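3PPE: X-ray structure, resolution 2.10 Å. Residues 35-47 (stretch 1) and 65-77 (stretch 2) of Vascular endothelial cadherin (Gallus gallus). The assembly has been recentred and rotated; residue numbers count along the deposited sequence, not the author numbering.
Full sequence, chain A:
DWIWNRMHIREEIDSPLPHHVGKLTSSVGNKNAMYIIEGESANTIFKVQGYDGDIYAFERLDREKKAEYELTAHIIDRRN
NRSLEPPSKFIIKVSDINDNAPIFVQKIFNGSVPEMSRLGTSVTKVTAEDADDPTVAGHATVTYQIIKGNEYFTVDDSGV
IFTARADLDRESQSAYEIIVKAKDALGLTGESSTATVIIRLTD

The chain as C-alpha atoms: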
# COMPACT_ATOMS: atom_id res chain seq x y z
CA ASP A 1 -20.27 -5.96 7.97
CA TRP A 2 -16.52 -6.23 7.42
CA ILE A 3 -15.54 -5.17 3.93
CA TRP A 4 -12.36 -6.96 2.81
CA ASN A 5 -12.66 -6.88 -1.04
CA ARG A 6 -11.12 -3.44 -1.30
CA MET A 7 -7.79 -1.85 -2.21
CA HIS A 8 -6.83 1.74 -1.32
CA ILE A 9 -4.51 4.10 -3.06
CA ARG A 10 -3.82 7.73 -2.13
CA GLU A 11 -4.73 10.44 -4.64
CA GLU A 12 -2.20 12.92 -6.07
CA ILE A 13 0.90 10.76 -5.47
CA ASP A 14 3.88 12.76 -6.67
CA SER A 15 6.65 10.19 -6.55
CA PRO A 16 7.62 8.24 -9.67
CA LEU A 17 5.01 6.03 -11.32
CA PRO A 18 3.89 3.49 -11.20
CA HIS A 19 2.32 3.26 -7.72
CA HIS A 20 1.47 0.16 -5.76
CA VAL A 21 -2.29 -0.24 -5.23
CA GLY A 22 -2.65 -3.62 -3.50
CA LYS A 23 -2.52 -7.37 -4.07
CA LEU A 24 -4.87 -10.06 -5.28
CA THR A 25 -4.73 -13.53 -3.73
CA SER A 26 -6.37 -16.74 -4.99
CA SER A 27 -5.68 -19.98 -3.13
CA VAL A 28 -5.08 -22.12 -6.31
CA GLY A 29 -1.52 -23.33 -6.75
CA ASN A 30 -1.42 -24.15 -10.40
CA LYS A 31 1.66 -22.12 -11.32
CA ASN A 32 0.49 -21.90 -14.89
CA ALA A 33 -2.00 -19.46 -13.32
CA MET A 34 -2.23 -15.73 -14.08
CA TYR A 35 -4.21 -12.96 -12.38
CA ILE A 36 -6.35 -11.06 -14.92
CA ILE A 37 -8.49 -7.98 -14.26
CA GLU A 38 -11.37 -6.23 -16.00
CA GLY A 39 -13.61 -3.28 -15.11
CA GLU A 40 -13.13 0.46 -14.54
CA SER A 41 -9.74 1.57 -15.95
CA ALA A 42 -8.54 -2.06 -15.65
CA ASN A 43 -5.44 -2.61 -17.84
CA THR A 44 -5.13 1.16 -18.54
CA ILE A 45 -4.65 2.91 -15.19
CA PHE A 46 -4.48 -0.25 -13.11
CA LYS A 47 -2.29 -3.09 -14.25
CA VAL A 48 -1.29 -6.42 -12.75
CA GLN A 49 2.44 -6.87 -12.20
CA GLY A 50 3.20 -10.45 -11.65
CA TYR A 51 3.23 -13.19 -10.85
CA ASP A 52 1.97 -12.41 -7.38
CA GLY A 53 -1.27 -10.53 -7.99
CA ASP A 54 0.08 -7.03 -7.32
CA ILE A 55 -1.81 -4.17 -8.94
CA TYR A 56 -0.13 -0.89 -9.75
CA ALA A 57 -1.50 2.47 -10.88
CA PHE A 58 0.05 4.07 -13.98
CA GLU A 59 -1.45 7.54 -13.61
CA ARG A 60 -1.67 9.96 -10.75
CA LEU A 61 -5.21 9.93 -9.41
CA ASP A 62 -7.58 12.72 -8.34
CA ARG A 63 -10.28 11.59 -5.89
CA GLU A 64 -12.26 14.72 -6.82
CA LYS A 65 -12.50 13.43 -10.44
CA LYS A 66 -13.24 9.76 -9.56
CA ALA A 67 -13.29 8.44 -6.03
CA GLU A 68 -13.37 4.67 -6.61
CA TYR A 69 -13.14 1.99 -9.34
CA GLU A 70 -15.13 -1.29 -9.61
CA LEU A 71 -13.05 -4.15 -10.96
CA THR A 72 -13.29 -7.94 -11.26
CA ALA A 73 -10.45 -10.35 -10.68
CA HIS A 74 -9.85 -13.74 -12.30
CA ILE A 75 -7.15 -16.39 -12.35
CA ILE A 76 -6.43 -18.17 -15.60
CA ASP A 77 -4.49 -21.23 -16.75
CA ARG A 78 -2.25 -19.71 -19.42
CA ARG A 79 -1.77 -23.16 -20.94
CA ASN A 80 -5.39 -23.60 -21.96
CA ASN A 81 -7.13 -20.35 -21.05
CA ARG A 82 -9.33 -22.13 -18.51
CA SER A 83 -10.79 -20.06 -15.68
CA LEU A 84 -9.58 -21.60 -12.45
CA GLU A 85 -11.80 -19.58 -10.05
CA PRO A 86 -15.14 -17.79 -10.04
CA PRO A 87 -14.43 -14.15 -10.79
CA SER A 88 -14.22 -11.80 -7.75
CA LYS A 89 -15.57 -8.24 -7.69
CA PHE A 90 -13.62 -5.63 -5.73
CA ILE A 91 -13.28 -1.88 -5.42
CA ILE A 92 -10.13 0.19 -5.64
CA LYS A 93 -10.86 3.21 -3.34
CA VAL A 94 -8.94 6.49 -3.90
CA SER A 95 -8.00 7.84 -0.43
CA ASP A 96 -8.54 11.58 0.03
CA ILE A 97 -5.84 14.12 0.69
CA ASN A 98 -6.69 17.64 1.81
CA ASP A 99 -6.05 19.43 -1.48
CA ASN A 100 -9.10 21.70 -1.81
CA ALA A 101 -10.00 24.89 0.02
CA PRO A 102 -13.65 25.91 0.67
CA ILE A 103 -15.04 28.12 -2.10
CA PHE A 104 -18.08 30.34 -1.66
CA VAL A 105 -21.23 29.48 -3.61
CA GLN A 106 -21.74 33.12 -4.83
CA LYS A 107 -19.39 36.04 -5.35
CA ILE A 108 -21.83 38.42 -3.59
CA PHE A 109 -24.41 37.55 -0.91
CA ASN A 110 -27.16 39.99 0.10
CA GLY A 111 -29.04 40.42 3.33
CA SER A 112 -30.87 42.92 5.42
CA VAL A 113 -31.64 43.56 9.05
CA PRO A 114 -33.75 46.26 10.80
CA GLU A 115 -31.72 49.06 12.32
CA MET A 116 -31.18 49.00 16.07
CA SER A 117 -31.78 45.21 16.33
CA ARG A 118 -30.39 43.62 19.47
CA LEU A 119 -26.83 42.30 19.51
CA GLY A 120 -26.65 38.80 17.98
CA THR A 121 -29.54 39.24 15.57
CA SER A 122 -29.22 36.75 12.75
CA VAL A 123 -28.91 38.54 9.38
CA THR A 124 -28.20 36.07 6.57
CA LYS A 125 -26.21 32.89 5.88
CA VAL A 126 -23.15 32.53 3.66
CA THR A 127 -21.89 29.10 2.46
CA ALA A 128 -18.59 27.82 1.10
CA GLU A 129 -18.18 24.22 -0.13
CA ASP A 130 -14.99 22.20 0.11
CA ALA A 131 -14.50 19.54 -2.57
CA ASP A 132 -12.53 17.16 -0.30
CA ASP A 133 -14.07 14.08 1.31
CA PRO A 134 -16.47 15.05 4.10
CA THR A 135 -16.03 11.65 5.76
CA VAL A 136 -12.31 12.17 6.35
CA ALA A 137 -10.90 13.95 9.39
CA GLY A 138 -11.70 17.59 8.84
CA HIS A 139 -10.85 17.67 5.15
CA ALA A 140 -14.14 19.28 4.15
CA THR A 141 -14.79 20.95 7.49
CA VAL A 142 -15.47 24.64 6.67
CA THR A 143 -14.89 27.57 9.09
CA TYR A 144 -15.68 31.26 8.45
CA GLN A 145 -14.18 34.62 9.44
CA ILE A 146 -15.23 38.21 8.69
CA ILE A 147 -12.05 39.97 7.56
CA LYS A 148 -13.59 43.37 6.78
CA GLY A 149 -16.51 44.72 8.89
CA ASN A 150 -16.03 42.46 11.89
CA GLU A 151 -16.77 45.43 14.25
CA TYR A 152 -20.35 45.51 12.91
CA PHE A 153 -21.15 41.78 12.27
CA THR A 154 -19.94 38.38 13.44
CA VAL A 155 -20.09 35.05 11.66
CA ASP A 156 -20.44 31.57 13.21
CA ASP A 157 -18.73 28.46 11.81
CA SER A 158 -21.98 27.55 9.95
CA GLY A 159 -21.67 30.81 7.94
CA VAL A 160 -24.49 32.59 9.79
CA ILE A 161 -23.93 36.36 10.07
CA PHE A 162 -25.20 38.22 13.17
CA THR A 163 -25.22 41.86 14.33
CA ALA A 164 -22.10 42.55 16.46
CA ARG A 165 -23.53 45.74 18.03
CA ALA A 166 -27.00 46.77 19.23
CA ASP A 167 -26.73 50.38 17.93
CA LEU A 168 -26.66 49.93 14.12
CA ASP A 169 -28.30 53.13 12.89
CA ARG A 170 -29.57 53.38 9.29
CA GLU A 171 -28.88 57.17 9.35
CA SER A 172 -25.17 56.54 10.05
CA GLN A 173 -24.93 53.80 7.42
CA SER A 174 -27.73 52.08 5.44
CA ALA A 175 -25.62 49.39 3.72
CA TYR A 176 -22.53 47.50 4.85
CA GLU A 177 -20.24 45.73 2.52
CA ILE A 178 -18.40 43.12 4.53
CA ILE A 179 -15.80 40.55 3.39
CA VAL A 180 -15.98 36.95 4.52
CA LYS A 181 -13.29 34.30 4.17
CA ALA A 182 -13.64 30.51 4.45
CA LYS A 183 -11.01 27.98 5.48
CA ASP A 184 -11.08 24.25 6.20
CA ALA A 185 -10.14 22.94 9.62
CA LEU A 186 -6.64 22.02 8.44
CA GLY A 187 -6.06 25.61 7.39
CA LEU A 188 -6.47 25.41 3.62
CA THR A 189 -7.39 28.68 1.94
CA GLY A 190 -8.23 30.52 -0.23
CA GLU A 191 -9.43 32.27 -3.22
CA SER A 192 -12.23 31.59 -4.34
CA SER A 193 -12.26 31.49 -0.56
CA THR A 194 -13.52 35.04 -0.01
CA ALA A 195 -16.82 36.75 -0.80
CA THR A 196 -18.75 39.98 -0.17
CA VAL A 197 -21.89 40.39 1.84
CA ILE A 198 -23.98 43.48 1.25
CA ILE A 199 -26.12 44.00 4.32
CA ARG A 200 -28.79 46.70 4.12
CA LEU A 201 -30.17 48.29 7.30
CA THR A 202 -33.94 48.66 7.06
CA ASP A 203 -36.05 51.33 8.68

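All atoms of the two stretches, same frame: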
# COMPACT_ATOMS: atom_id res chain seq x y z
N TYR A 35 -3.20 -13.90 -12.81
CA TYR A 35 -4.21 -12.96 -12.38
C TYR A 35 -4.54 -12.02 -13.53
O TYR A 35 -3.65 -11.46 -14.16
CB TYR A 35 -3.71 -12.15 -11.17
CG TYR A 35 -3.51 -12.97 -9.92
CD1 TYR A 35 -2.25 -13.46 -9.59
CD2 TYR A 35 -4.57 -13.23 -9.05
CE1 TYR A 35 -2.06 -14.21 -8.42
CE2 TYR A 35 -4.38 -13.99 -7.87
CZ TYR A 35 -3.14 -14.48 -7.57
OH TYR A 35 -2.95 -15.21 -6.41
N ILE A 36 -5.84 -11.90 -13.83
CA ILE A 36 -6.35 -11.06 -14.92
C ILE A 36 -7.41 -10.16 -14.31
O ILE A 36 -8.16 -10.60 -13.43
CB ILE A 36 -6.99 -11.91 -16.05
CG1 ILE A 36 -6.01 -12.98 -16.57
CG2 ILE A 36 -7.42 -11.04 -17.22
CD1 ILE A 36 -4.68 -12.42 -17.15
N ILE A 37 -7.44 -8.90 -14.73
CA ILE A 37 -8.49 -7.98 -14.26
C ILE A 37 -9.29 -7.36 -15.40
O ILE A 37 -8.79 -7.26 -16.51
CB ILE A 37 -7.91 -6.85 -13.32
CG1 ILE A 37 -6.79 -6.06 -14.02
CG2 ILE A 37 -7.39 -7.47 -12.04
CD1 ILE A 37 -6.25 -4.78 -13.20
N GLU A 38 -10.53 -6.94 -15.09
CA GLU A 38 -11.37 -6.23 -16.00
C GLU A 38 -12.06 -5.18 -15.16
O GLU A 38 -11.97 -5.22 -13.94
CB GLU A 38 -12.44 -7.16 -16.60
CG GLU A 38 -13.47 -7.61 -15.60
CD GLU A 38 -14.58 -8.49 -16.20
OE1 GLU A 38 -15.48 -7.97 -16.89
OE2 GLU A 38 -14.58 -9.70 -15.91
N GLY A 39 -12.75 -4.24 -15.81
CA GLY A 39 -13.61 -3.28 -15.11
C GLY A 39 -13.06 -1.87 -15.30
O GLY A 39 -12.34 -1.60 -16.27
N GLU A 40 -13.38 -0.98 -14.35
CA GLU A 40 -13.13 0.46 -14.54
C GLU A 40 -11.65 0.81 -14.53
O GLU A 40 -10.97 0.65 -13.51
CB GLU A 40 -13.88 1.29 -13.48
CG GLU A 40 -15.41 1.20 -13.60
CD GLU A 40 -16.09 2.16 -12.60
OE1 GLU A 40 -16.68 3.17 -13.04
OE2 GLU A 40 -15.96 1.93 -11.39
N SER A 41 -11.17 1.27 -15.69
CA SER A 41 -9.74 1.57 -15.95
C SER A 41 -8.82 0.38 -15.69
O SER A 41 -7.64 0.58 -15.46
CB SER A 41 -9.30 2.82 -15.14
OG SER A 41 -10.10 3.94 -15.51
N ALA A 42 -9.38 -0.84 -15.70
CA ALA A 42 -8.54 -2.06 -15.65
C ALA A 42 -7.66 -2.13 -16.90
O ALA A 42 -8.15 -1.93 -18.02
CB ALA A 42 -9.40 -3.32 -15.57
N ASN A 43 -6.37 -2.43 -16.72
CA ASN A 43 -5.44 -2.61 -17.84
C ASN A 43 -5.03 -1.30 -18.55
O ASN A 43 -4.25 -1.33 -19.50
CB ASN A 43 -5.95 -3.67 -18.86
CG ASN A 43 -6.34 -4.97 -18.18
OD1 ASN A 43 -5.48 -5.65 -17.60
ND2 ASN A 43 -7.63 -5.27 -18.19
N THR A 44 -5.56 -0.16 -18.08
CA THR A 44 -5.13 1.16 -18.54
C THR A 44 -4.45 1.85 -17.34
O THR A 44 -3.22 1.86 -17.23
CB THR A 44 -6.28 2.02 -19.13
OG1 THR A 44 -7.38 2.08 -18.22
CG2 THR A 44 -6.79 1.48 -20.48
N ILE A 45 -5.24 2.34 -16.40
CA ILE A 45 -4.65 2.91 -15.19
C ILE A 45 -4.07 1.84 -14.27
O ILE A 45 -2.97 1.99 -13.74
CB ILE A 45 -5.69 3.76 -14.41
CG1 ILE A 45 -6.13 4.93 -15.29
CG2 ILE A 45 -5.14 4.20 -12.98
CD1 ILE A 45 -7.28 5.83 -14.67
N PHE A 46 -4.84 0.77 -14.08
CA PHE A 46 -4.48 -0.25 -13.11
C PHE A 46 -4.01 -1.47 -13.87
O PHE A 46 -4.72 -1.98 -14.73
CB PHE A 46 -5.70 -0.58 -12.25
CG PHE A 46 -6.19 0.60 -11.48
CD1 PHE A 46 -7.40 1.19 -11.79
CD2 PHE A 46 -5.42 1.13 -10.45
CE1 PHE A 46 -7.84 2.30 -11.08
CE2 PHE A 46 -5.84 2.26 -9.75
CZ PHE A 46 -7.06 2.84 -10.08
N LYS A 47 -2.81 -1.91 -13.58
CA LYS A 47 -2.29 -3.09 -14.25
C LYS A 47 -1.71 -4.07 -13.24
O LYS A 47 -1.06 -3.66 -12.26
CB LYS A 47 -1.22 -2.73 -15.29
CG LYS A 47 -1.65 -1.69 -16.32
CD LYS A 47 -0.49 -1.35 -17.24
CE LYS A 47 -0.87 -0.22 -18.17
NZ LYS A 47 0.10 -0.14 -19.30
N LYS A 65 -12.04 13.83 -9.10
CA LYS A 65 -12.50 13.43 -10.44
C LYS A 65 -13.24 12.08 -10.37
O LYS A 65 -14.36 11.94 -10.88
CB LYS A 65 -11.27 13.20 -11.29
CG LYS A 65 -11.22 13.93 -12.60
CD LYS A 65 -10.85 15.41 -12.36
CE LYS A 65 -10.06 15.97 -13.55
NZ LYS A 65 -10.48 17.38 -13.84
N LYS A 66 -12.60 11.08 -9.75
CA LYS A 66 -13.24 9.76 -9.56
C LYS A 66 -12.77 9.16 -8.27
O LYS A 66 -11.57 9.08 -8.03
CB LYS A 66 -12.91 8.83 -10.73
CG LYS A 66 -13.70 7.51 -10.68
CD LYS A 66 -13.79 6.89 -12.06
CE LYS A 66 -14.31 5.46 -11.97
NZ LYS A 66 -15.73 5.37 -11.51
N ALA A 67 -13.68 8.76 -7.40
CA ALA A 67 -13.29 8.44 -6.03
C ALA A 67 -13.07 6.94 -5.79
O ALA A 67 -12.51 6.53 -4.76
CB ALA A 67 -14.31 8.99 -5.07
N GLU A 68 -13.55 6.12 -6.72
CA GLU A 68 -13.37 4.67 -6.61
C GLU A 68 -13.63 3.99 -7.96
O GLU A 68 -14.21 4.60 -8.85
CB GLU A 68 -14.24 4.06 -5.49
CG GLU A 68 -15.71 4.11 -5.80
CD GLU A 68 -16.57 3.51 -4.68
OE1 GLU A 68 -16.39 3.91 -3.50
OE2 GLU A 68 -17.46 2.69 -5.00
N TYR A 69 -13.13 2.75 -8.10
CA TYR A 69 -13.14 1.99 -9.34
C TYR A 69 -13.58 0.55 -9.01
O TYR A 69 -13.01 -0.07 -8.13
CB TYR A 69 -11.75 1.94 -9.98
CG TYR A 69 -11.17 3.29 -10.39
CD1 TYR A 69 -10.53 4.12 -9.45
CD2 TYR A 69 -11.27 3.74 -11.70
CE1 TYR A 69 -10.01 5.41 -9.84
CE2 TYR A 69 -10.75 4.96 -12.08
CZ TYR A 69 -10.12 5.79 -11.16
OH TYR A 69 -9.61 7.03 -11.57
N GLU A 70 -14.59 0.07 -9.73
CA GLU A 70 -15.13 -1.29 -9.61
C GLU A 70 -14.41 -2.20 -10.60
O GLU A 70 -14.45 -1.98 -11.82
CB GLU A 70 -16.66 -1.26 -9.89
CG GLU A 70 -17.40 -0.30 -8.95
CD GLU A 70 -18.92 -0.47 -8.90
OE1 GLU A 70 -19.51 -0.74 -9.97
OE2 GLU A 70 -19.52 -0.33 -7.78
N LEU A 71 -13.73 -3.21 -10.09
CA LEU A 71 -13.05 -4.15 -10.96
C LEU A 71 -13.43 -5.59 -10.63
O LEU A 71 -14.06 -5.85 -9.60
CB LEU A 71 -11.52 -3.96 -10.86
CG LEU A 71 -10.83 -2.78 -11.58
CD1 LEU A 71 -11.02 -1.45 -10.82
CD2 LEU A 71 -9.36 -3.09 -11.61
N THR A 72 -13.04 -6.52 -11.50
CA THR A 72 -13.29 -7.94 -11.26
C THR A 72 -12.01 -8.69 -11.53
O THR A 72 -11.34 -8.44 -12.53
CB THR A 72 -14.43 -8.49 -12.15
OG1 THR A 72 -15.62 -7.77 -11.85
CG2 THR A 72 -14.70 -9.97 -11.87
N ALA A 73 -11.66 -9.56 -10.59
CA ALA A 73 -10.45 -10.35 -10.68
C ALA A 73 -10.75 -11.77 -11.18
O ALA A 73 -11.78 -12.34 -10.86
CB ALA A 73 -9.75 -10.36 -9.31
N HIS A 74 -9.82 -12.32 -11.96
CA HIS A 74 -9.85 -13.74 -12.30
C HIS A 74 -8.51 -14.40 -12.02
O HIS A 74 -7.57 -13.76 -11.55
CB HIS A 74 -10.23 -13.92 -13.77
CG HIS A 74 -11.32 -13.00 -14.24
ND1 HIS A 74 -12.52 -13.46 -14.73
CD2 HIS A 74 -11.38 -11.65 -14.29
CE1 HIS A 74 -13.28 -12.43 -15.07
NE2 HIS A 74 -12.61 -11.32 -14.80
N ILE A 75 -8.43 -15.70 -12.30
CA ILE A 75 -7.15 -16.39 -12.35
C ILE A 75 -7.17 -17.52 -13.38
O ILE A 75 -7.99 -18.43 -13.29
CB ILE A 75 -6.77 -16.98 -10.97
CG1 ILE A 75 -5.33 -17.51 -11.00
CG2 ILE A 75 -7.74 -18.07 -10.57
CD1 ILE A 75 -4.77 -17.82 -9.63
N ILE A 76 -6.27 -17.44 -14.35
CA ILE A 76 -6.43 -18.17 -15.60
C ILE A 76 -5.23 -19.09 -15.86
O ILE A 76 -4.08 -18.68 -15.71
CB ILE A 76 -6.60 -17.21 -16.80
CG1 ILE A 76 -7.79 -16.29 -16.57
CG2 ILE A 76 -6.76 -18.00 -18.09
CD1 ILE A 76 -9.10 -17.02 -16.38
N ASP A 77 -5.52 -20.33 -16.25
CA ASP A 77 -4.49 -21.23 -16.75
C ASP A 77 -4.01 -20.81 -18.13
O ASP A 77 -4.74 -20.92 -19.12
CB ASP A 77 -5.01 -22.67 -16.80
CG ASP A 77 -3.90 -23.69 -16.89
OD1 ASP A 77 -4.02 -24.77 -16.27
OD2 ASP A 77 -2.90 -23.42 -17.59
O HOH W 1 -17.53 3.12 -9.58

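Strand 35-39 runs antiparallel to strand 68-77, and the backbone polar groups of alternate residues on the first strand are satisfied by the second. Glu 38 is paired both ways with Thr 72: Glu 38 N donates to Thr 72 O (3.1 Å), and Thr 72 N to Glu 38 O (3.0 Å). At Ile 36 the ladder is uneven, since His 74 N reaches Ile 36 O at 2.8 Å whereas Ile 36 N to His 74 O is weak at 3.4 Å. Glu 40 N continues the series, donating almost linearly to Glu 70 O (2.9 Å, 176°).

Beyond this point a side chain replaces the backbone as acceptor. The Glu 40 carboxylate takes Glu 70 N on OE2 (2.8 Å) and forms a salt bridge from OE1 to Lys 66 NZ (2.8 Å); a water also donates to Glu 40 OE2 (2.7 Å). Lys 66 NZ further makes a weak bond to Glu 68 O (3.2 Å). On the exposed sheet face, Glu 38 and His 74 lie on the same side, and His 74 NE2 donates to Glu 38 OE2 (2.8 Å) near the plane of the ring.

Gly 39 has phi/psi of 116/-154, which by itself calls for glycine; an ideal CB would also lie 2.5 Å from Glu 70 O. It opens a type II turn closed by Ala 42 N to Gly 39 O (3.1 Å), while Asn 43 ND2 donates to Ile 37 O (2.9 Å), an acceptor the partner strand leaves free.

The buried side is apolar. Leu 71 CD2 packs against Ile 37 CD1 (3.9 Å) and Ala 42 CB (4.0 Å). Phe 46 directs its edge at the face of Tyr 69, with Phe 46 CE1 3.5 Å from Tyr 69 CG and the ring planes at 73°. Ile 75 CD1 lies over one face of the Tyr 35 ring, 4.2 Å from Tyr 35 CE2.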